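Local coordinates for recombination protein recR (Deinococcus radiodurans, PDB 1VDD) that may act with RecF and RecO in a RecBC-independent recombinational pathway of DNA repair, binding DNA and zinc, at residues A[103-108]-A[125-130]; A[135-140]-A[161-166]. All coordinates share one frame; numbering follows the deposited sequence.

Contact 1 of 2, residues A[103-108]-A[125-130]; sequences LYHVLH and KPLLPR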
loop_
_atom_site.group_PDB
_atom_site.type_symbol
_atom_site.label_atom_id
_atom_site.label_comp_id
_atom_site.label_asym_id
_atom_site.label_seq_id
_atom_site.Cartn_x
_atom_site.Cartn_y
_atom_site.Cartn_z
ATOM N N LEU A 103 -23.813 -24.779 -16.498
ATOM C CA LEU A 103 -22.655 -25.661 -16.416
ATOM C C LEU A 103 -21.391 -24.839 -16.629
ATOM O O LEU A 103 -21.438 -23.775 -17.238
ATOM C CB LEU A 103 -22.753 -26.762 -17.475
ATOM C CG LEU A 103 -23.986 -27.681 -17.495
ATOM C CD1 LEU A 103 -23.718 -28.838 -18.451
ATOM C CD2 LEU A 103 -24.291 -28.233 -16.096
ATOM N N TYR A 104 -20.265 -25.307 -16.111
ATOM C CA TYR A 104 -19.011 -24.591 -16.310
ATOM C C TYR A 104 -18.049 -25.452 -17.130
ATOM O O TYR A 104 -18.295 -26.624 -17.345
ATOM C CB TYR A 104 -18.332 -24.287 -14.974
ATOM C CG TYR A 104 -19.121 -23.424 -14.035
ATOM C CD1 TYR A 104 -19.848 -23.985 -12.997
ATOM C CD2 TYR A 104 -19.117 -22.035 -14.169
ATOM C CE1 TYR A 104 -20.549 -23.193 -12.114
ATOM C CE2 TYR A 104 -19.813 -21.236 -13.301
ATOM C CZ TYR A 104 -20.533 -21.818 -12.270
ATOM O OH TYR A 104 -21.261 -21.032 -11.405
ATOM N N HIS A 105 -16.968 -24.848 -17.600
ATOM C CA HIS A 105 -15.920 -25.570 -18.316
ATOM C C HIS A 105 -14.608 -24.865 -17.967
ATOM O O HIS A 105 -14.513 -23.642 -18.054
ATOM C CB HIS A 105 -16.104 -25.568 -19.831
ATOM C CG HIS A 105 -15.136 -26.473 -20.530
ATOM N ND1 HIS A 105 -15.278 -27.846 -20.541
ATOM C CD2 HIS A 105 -13.966 -26.214 -21.161
ATOM C CE1 HIS A 105 -14.238 -28.391 -21.146
ATOM N NE2 HIS A 105 -13.426 -27.424 -21.531
ATOM N N VAL A 106 -13.599 -25.632 -17.575
ATOM C CA VAL A 106 -12.343 -25.032 -17.171
ATOM C C VAL A 106 -11.104 -25.308 -18.031
ATOM O O VAL A 106 -10.533 -26.400 -18.004
ATOM C CB VAL A 106 -12.019 -25.431 -15.716
ATOM C CG1 VAL A 106 -10.770 -24.725 -15.259
ATOM C CG2 VAL A 106 -13.200 -25.107 -14.802
ATOM N N LEU A 107 -10.702 -24.313 -18.809
ATOM C CA LEU A 107 -9.493 -24.426 -19.602
ATOM C C LEU A 107 -8.547 -24.220 -18.443
ATOM O O LEU A 107 -8.699 -23.244 -17.721
ATOM C CB LEU A 107 -9.359 -23.234 -20.542
ATOM C CG LEU A 107 -10.643 -22.737 -21.198
ATOM C CD1 LEU A 107 -10.330 -21.491 -21.979
ATOM C CD2 LEU A 107 -11.232 -23.822 -22.097
ATOM N N HIS A 108 -7.589 -25.096 -18.210
ATOM C CA HIS A 108 -6.759 -24.823 -17.054
ATOM C C HIS A 108 -5.679 -23.798 -17.333
ATOM O O HIS A 108 -4.507 -24.020 -17.074
ATOM C CB HIS A 108 -6.194 -26.120 -16.476
ATOM C CG HIS A 108 -7.076 -26.739 -15.432
ATOM N ND1 HIS A 108 -8.394 -27.063 -15.668
ATOM C CD2 HIS A 108 -6.841 -27.045 -14.133
ATOM C CE1 HIS A 108 -8.934 -27.539 -14.560
ATOM N NE2 HIS A 108 -8.013 -27.539 -13.614
ATOM N N LYS A 125 -10.218 -28.995 -26.104
ATOM C CA LYS A 125 -10.804 -30.110 -26.843
ATOM C C LYS A 125 -12.079 -30.667 -26.192
ATOM O O LYS A 125 -13.141 -30.654 -26.801
ATOM C CB LYS A 125 -9.794 -31.252 -27.006
ATOM C CG LYS A 125 -10.312 -32.404 -27.879
ATOM C CD LYS A 125 -9.787 -33.780 -27.443
ATOM C CE LYS A 125 -10.439 -34.282 -26.141
ATOM N NZ LYS A 125 -11.919 -34.526 -26.233
ATOM N N PRO A 126 -11.992 -31.158 -24.945
ATOM C CA PRO A 126 -13.170 -31.714 -24.270
ATOM C C PRO A 126 -14.393 -30.807 -24.174
ATOM O O PRO A 126 -15.430 -31.220 -23.652
ATOM C CB PRO A 126 -12.628 -32.108 -22.898
ATOM C CG PRO A 126 -11.503 -31.152 -22.685
ATOM C CD PRO A 126 -10.839 -31.132 -24.029
ATOM N N LEU A 127 -14.275 -29.581 -24.678
ATOM C CA LEU A 127 -15.385 -28.642 -24.648
ATOM C C LEU A 127 -16.257 -28.811 -25.890
ATOM O O LEU A 127 -17.488 -28.885 -25.791
ATOM C CB LEU A 127 -14.861 -27.203 -24.572
ATOM C CG LEU A 127 -15.868 -26.064 -24.318
ATOM C CD1 LEU A 127 -16.613 -25.720 -25.578
ATOM C CD2 LEU A 127 -16.845 -26.471 -23.230
ATOM N N LEU A 128 -15.609 -28.869 -27.054
ATOM C CA LEU A 128 -16.301 -29.022 -28.334
ATOM C C LEU A 128 -17.459 -30.021 -28.279
ATOM O O LEU A 128 -18.608 -29.661 -28.527
ATOM C CB LEU A 128 -15.319 -29.456 -29.429
ATOM C CG LEU A 128 -14.116 -28.558 -29.711
ATOM C CD1 LEU A 128 -13.441 -29.069 -30.959
ATOM C CD2 LEU A 128 -14.546 -27.102 -29.908
ATOM N N PRO A 129 -17.172 -31.289 -27.939
ATOM C CA PRO A 129 -18.257 -32.266 -27.882
ATOM C C PRO A 129 -19.399 -31.887 -26.942
ATOM O O PRO A 129 -20.526 -32.333 -27.128
ATOM C CB PRO A 129 -17.542 -33.550 -27.468
ATOM C CG PRO A 129 -16.405 -33.049 -26.646
ATOM C CD PRO A 129 -15.913 -31.879 -27.453
ATOM N N ARG A 130 -19.126 -31.064 -25.938
ATOM C CA ARG A 130 -20.182 -30.658 -25.005
ATOM C C ARG A 130 -21.102 -29.601 -25.595
ATOM O O ARG A 130 -22.220 -29.411 -25.117
ATOM C CB ARG A 130 -19.586 -30.099 -23.709
ATOM C CG ARG A 130 -18.903 -31.124 -22.835
ATOM C CD ARG A 130 -18.396 -30.469 -21.585
ATOM N NE ARG A 130 -19.479 -29.949 -20.756
ATOM C CZ ARG A 130 -19.289 -29.083 -19.765
ATOM N NH1 ARG A 130 -18.061 -28.649 -19.500
ATOM N NH2 ARG A 130 -20.314 -28.656 -19.035
#
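The side chains of His105 and Arg130 cross obliquely, ring and guanidinium planes 49° apart, with Leu127 over one face of the imidazole. CG of His105 stands anti to its backbone N, which carries the ring across to the 125-130 loop. There Leu127 lays CD2 over one ring face, offset toward the rim, a CH-pi contact that the model sets too close for its distance to carry weight. Arg130 comes instead to the ring edge: its NH1 donates a weak bond of 3.1 Å to His105 ND1. Because His105 NE2 is bonded to the carbonyl of His123, the pattern would be consistent with a neutral ring carrying its proton on NE2. A bend at chi3 (64°) turns the guanidinium toward the strand. Its NH1 then meets Tyr104 O at 3.0 Å, nearly straight (160°), in the guanidinium plane and on a carbonyl lone pair. NH2 of Arg130 adds a weak second bond to the same Tyr104 O, while CD1 of Leu103 lies at the guanidinium edge. Arg130 also touches Cys60, a zinc ligand, so its charge may help offset the thiolates. The arrangement folds a loop over strand 103-106, an outermost strand of the chain's parallel Toprim sheet, beside the Cys4 zinc finger.

Contact 2 of 2, residues A[135-140]-A[161-166]; sequences MEVILA and LGAAIS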
loop_
_atom_site.group_PDB
_atom_site.type_symbol
_atom_site.label_atom_id
_atom_site.label_comp_id
_atom_site.label_asym_id
_atom_site.label_seq_id
_atom_site.Cartn_x
_atom_site.Cartn_y
_atom_site.Cartn_z
ATOM N N MET A 135 -28.074 -24.195 -27.280
ATOM C CA MET A 135 -27.203 -24.011 -26.125
ATOM C C MET A 135 -26.464 -22.688 -26.232
ATOM O O MET A 135 -26.367 -22.096 -27.310
ATOM C CB MET A 135 -26.172 -25.137 -26.054
ATOM C CG MET A 135 -26.517 -26.290 -25.123
ATOM S SD MET A 135 -25.323 -27.629 -25.325
ATOM C CE MET A 135 -23.933 -27.012 -24.395
ATOM N N GLU A 136 -25.935 -22.223 -25.109
ATOM C CA GLU A 136 -25.184 -20.979 -25.102
ATOM C C GLU A 136 -23.814 -21.181 -24.480
ATOM O O GLU A 136 -23.665 -21.873 -23.473
ATOM C CB GLU A 136 -25.939 -19.894 -24.323
ATOM C CG GLU A 136 -25.101 -18.651 -24.024
ATOM C CD GLU A 136 -25.895 -17.535 -23.348
ATOM O OE1 GLU A 136 -26.645 -17.816 -22.383
ATOM O OE2 GLU A 136 -25.759 -16.371 -23.783
ATOM N N VAL A 137 -22.802 -20.587 -25.090
ATOM C CA VAL A 137 -21.470 -20.695 -24.533
ATOM C C VAL A 137 -21.036 -19.309 -24.105
ATOM O O VAL A 137 -20.742 -18.445 -24.932
ATOM C CB VAL A 137 -20.465 -21.276 -25.540
ATOM C CG1 VAL A 137 -19.065 -21.249 -24.937
ATOM C CG2 VAL A 137 -20.854 -22.702 -25.880
ATOM N N ILE A 138 -21.035 -19.098 -22.797
ATOM C CA ILE A 138 -20.636 -17.817 -22.245
ATOM C C ILE A 138 -19.135 -17.872 -22.081
ATOM O O ILE A 138 -18.611 -18.787 -21.445
ATOM C CB ILE A 138 -21.261 -17.585 -20.865
ATOM C CG1 ILE A 138 -22.789 -17.582 -20.977
ATOM C CG2 ILE A 138 -20.749 -16.293 -20.288
ATOM C CD1 ILE A 138 -23.511 -17.620 -19.644
ATOM N N LEU A 139 -18.440 -16.907 -22.670
ATOM C CA LEU A 139 -16.994 -16.873 -22.558
ATOM C C LEU A 139 -16.627 -15.966 -21.401
ATOM O O LEU A 139 -16.770 -14.742 -21.472
ATOM C CB LEU A 139 -16.378 -16.381 -23.863
ATOM C CG LEU A 139 -16.853 -17.227 -25.043
ATOM C CD1 LEU A 139 -16.232 -16.701 -26.327
ATOM C CD2 LEU A 139 -16.503 -18.692 -24.801
ATOM N N ALA A 140 -16.156 -16.585 -20.327
ATOM C CA ALA A 140 -15.799 -15.846 -19.131
ATOM C C ALA A 140 -14.322 -15.902 -18.810
ATOM O O ALA A 140 -13.943 -16.010 -17.643
ATOM C CB ALA A 140 -16.602 -16.347 -17.957
ATOM N N LEU A 161 -20.266 -25.109 -34.485
ATOM C CA LEU A 161 -21.297 -25.851 -33.758
ATOM C C LEU A 161 -22.469 -24.869 -33.663
ATOM O O LEU A 161 -22.258 -23.661 -33.695
ATOM C CB LEU A 161 -20.803 -26.259 -32.368
ATOM C CG LEU A 161 -19.568 -27.168 -32.348
ATOM C CD1 LEU A 161 -18.326 -26.340 -32.617
ATOM C CD2 LEU A 161 -19.453 -27.864 -31.000
ATOM N N GLY A 162 -23.694 -25.362 -33.538
ATOM C CA GLY A 162 -24.823 -24.444 -33.529
ATOM C C GLY A 162 -25.256 -23.714 -32.272
ATOM O O GLY A 162 -26.457 -23.481 -32.098
ATOM N N ALA A 163 -24.313 -23.320 -31.416
ATOM C CA ALA A 163 -24.672 -22.633 -30.176
ATOM C C ALA A 163 -24.505 -21.116 -30.161
ATOM O O ALA A 163 -23.765 -20.534 -30.944
ATOM C CB ALA A 163 -23.897 -23.228 -29.028
ATOM N N ALA A 164 -25.217 -20.463 -29.256
ATOM C CA ALA A 164 -25.082 -19.021 -29.141
ATOM C C ALA A 164 -23.813 -18.775 -28.306
ATOM O O ALA A 164 -23.635 -19.351 -27.238
ATOM C CB ALA A 164 -26.306 -18.434 -28.450
ATOM N N ILE A 165 -22.914 -17.946 -28.814
ATOM C CA ILE A 165 -21.695 -17.637 -28.090
ATOM C C ILE A 165 -21.797 -16.219 -27.551
ATOM O O ILE A 165 -22.215 -15.302 -28.258
ATOM C CB ILE A 165 -20.458 -17.727 -28.998
ATOM C CG1 ILE A 165 -20.278 -19.166 -29.483
ATOM C CG2 ILE A 165 -19.222 -17.276 -28.240
ATOM C CD1 ILE A 165 -19.072 -19.351 -30.399
ATOM N N SER A 166 -21.417 -16.044 -26.293
ATOM C CA SER A 166 -21.462 -14.741 -25.668
ATOM C C SER A 166 -20.208 -14.542 -24.847
ATOM O O SER A 166 -19.555 -15.504 -24.465
ATOM C CB SER A 166 -22.702 -14.628 -24.770
ATOM O OG SER A 166 -22.735 -15.656 -23.790
#
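Glu136 holds CG anti to its backbone N (chi1 168°) and stays extended through CD, while Ser166 places OG between its backbone N and carbonyl carbon (chi1 57°). These torsions bring the hydroxyl to the carboxylate: Ser166 OG donates to Glu136 OE2 at 3.1 Å, meeting it from above the carboxylate plane. On the same face, CG1 of Ile138 rests 3.4 Å from Ser166 OG. Strands 136-139 and 164-166 run parallel, their directions only 14° apart. Four backbone bonds fix the register: Ala164 N to Met135 O, Val137 N to Ala164 O, Ser166 N to Val137 O and Leu139 N to Ser166 O. The third, from Ser166 N to Val137 O, measures 2.8 Å. Val137 and Ile165 point to the other face, where both touch Leu158 of helix 145-158, the connection of this beta-alpha-beta unit. Leu139 crosses Ile165 obliquely, its CD1 3.6 Å from CG2 of Ile165. Glu136 OE1 forms a salt bridge with Arg193 of the third subunit, whose strand pairs antiparallel with Ile165 and Ser166. The carboxylate, probably ionised, thus links the intrachain strand pair to the subunit interface, through OE2 to Ser166 and OE1 to Arg193.

In the fold
Both contacts reach one parallel Toprim sheet of order 103-106, 81-85, 136-139, 164-167, and strand 81-85 separates their first segments. Contact 1 holds a loop against one outermost strand; contact 2 joins two neighbouring strands, the second of them outermost within the chain. Both are largely buried, yet they differ in chemistry: side-chain donors and a ring face hold contact 1, regular backbone bonds contact 2. Their outer neighbours differ too, the zinc finger at 125-130 and the third subunit along both segments of contact 2. With centres 12 Å apart and closing in series, they meet where Arg130 O packs on Met135 CE and Leu128 O on Leu161 CD2. Leu158 of helix 145-158 touches both.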